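Local coordinates for phenylalanine hydroxylase (Colwellia psychrerythraea 34h, PDB 2V27) that hydroxylates L-phenylalanine to L-tyrosine with molecular oxygen, using a mononuclear non-haem iron and probably tetrahydrobiopterin as cosubstrate, at the interface of chains A and B. Numbering follows the deposited sequence. Chains: chain A/B, Phenylalanine hydroxylase.

The interface of chains A and B. Residues chain A 187, 189-190, 219-220; chain B 261-262, 265.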
loop_
_atom_site.group_PDB
_atom_site.type_symbol
_atom_site.label_atom_id
_atom_site.label_comp_id
_atom_site.label_asym_id
_atom_site.label_seq_id
_atom_site.Cartn_x
_atom_site.Cartn_y
_atom_site.Cartn_z
ATOM N N SER A 187 9.016 -13.642 6.999
ATOM C CA SER A 187 9.457 -12.296 6.502
ATOM C C SER A 187 9.947 -11.362 7.633
ATOM O O SER A 187 9.172 -11.055 8.542
ATOM C CB SER A 187 8.323 -11.604 5.752
ATOM O OG SER A 187 8.639 -10.258 5.440
ATOM N N GLY A 189 10.367 -8.112 7.326
ATOM C CA GLY A 189 9.549 -6.880 7.176
ATOM C C GLY A 189 8.177 -7.110 7.773
ATOM O O GLY A 189 7.645 -6.259 8.508
ATOM N N GLU A 190 7.575 -8.257 7.475
ATOM C CA GLU A 190 6.220 -8.516 8.004
ATOM C C GLU A 190 6.257 -8.732 9.524
ATOM O O GLU A 190 5.316 -8.318 10.210
ATOM C CB GLU A 190 5.579 -9.753 7.351
ATOM C CG GLU A 190 5.375 -9.622 5.851
ATOM C CD GLU A 190 4.371 -8.543 5.438
ATOM O OE1 GLU A 190 3.644 -8.026 6.312
ATOM O OE2 GLU A 190 4.290 -8.235 4.189
ATOM N N ILE A 219 -0.090 -4.277 0.252
ATOM C CA ILE A 219 0.053 -3.159 1.193
ATOM C C ILE A 219 0.424 -3.674 2.568
ATOM O O ILE A 219 0.270 -4.878 2.840
ATOM C CB ILE A 219 -1.233 -2.249 1.314
ATOM C CG1 ILE A 219 -2.410 -3.060 1.892
ATOM C CG2 ILE A 219 -1.597 -1.684 -0.092
ATOM C CD1 ILE A 219 -3.614 -2.169 2.280
ATOM N N MET A 220 0.951 -2.788 3.425
ATOM C CA MET A 220 1.079 -3.141 4.855
ATOM C C MET A 220 -0.311 -3.251 5.485
ATOM O O MET A 220 -1.172 -2.379 5.293
ATOM C CB MET A 220 1.914 -2.104 5.544
ATOM C CG MET A 220 3.293 -1.831 4.910
ATOM S SD MET A 220 4.252 -3.383 4.673
ATOM C CE MET A 220 4.598 -3.890 6.381
ATOM N N PHE B 261 10.635 -1.172 3.125
ATOM C CA PHE B 261 9.918 -2.423 2.873
ATOM C C PHE B 261 8.545 -2.234 2.168
ATOM O O PHE B 261 8.251 -2.994 1.240
ATOM C CB PHE B 261 9.768 -3.187 4.196
ATOM C CG PHE B 261 9.096 -4.505 4.043
ATOM C CD1 PHE B 261 9.798 -5.587 3.485
ATOM C CD2 PHE B 261 7.771 -4.701 4.427
ATOM C CE1 PHE B 261 9.141 -6.848 3.349
ATOM C CE2 PHE B 261 7.142 -5.931 4.282
ATOM C CZ PHE B 261 7.829 -7.014 3.750
ATOM N N PRO B 262 7.704 -1.236 2.580
ATOM C CA PRO B 262 6.411 -1.072 1.864
ATOM C C PRO B 262 6.574 -0.783 0.392
ATOM O O PRO B 262 5.740 -1.199 -0.404
ATOM C CB PRO B 262 5.739 0.113 2.609
ATOM C CG PRO B 262 6.342 0.065 4.029
ATOM C CD PRO B 262 7.814 -0.315 3.731
ATOM N N LYS B 265 7.340 -4.055 -1.395
ATOM C CA LYS B 265 6.132 -4.873 -1.458
ATOM C C LYS B 265 5.127 -4.365 -2.459
ATOM O O LYS B 265 4.397 -5.152 -3.088
ATOM C CB LYS B 265 5.538 -4.947 -0.036
ATOM C CG LYS B 265 4.232 -5.727 0.088
ATOM C CD LYS B 265 3.907 -5.836 1.597
ATOM C CE LYS B 265 2.686 -6.696 1.767
ATOM N NZ LYS B 265 2.430 -6.806 3.233
#
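The short C-terminal helix B:261-265 meets the N-terminal turn of helix A:188-196, where A:Gly189 is helical, and the extended loop A:219-220. The patch is part of a two-fold symmetric pairing of two copies of this biopterin-dependent aromatic amino acid hydroxylase; the enzyme is monomeric, so the pairing may come from crystal packing. B:Phe261 lays one ring face against A:Gly189, whose CA stands 3.6 Å above the ring centroid in a CH-pi contact. Its CG lies anti to the backbone N (chi1 -178°), which sends the ring out from the helix toward chain A. A:Ser187 OG lies off the far end of the ring on the same face as A:Gly189, 3.7 Å from B:Phe261 CZ, and also accepts a nearly straight hydrogen bond from A:Glu190 N, capping the first turn of the helix. A:Met220 packs against all three B residues: CG touches B:Pro262 CG at 3.7 Å, SD packs on B:Phe261 CD2 and on B:Lys265 CD, and CE lies at the ring edge. B:Lys265 is fully extended and carries its ammonium past the sulfur to two acceptors. NZ forms a short salt bridge with A:Glu190 OE2 at 2.5 Å, on the syn lone pair of the carboxylate, and hydrogen-bonds A:Ile219 O at 2.9 Å from above the carbonyl plane. A:Glu190 OE2 also sits at the B:Phe261 ring edge, 3.7 Å from CE2, with carboxylate and ring 81° apart; this edge and the lysine charge would both suit a negatively charged oxygen.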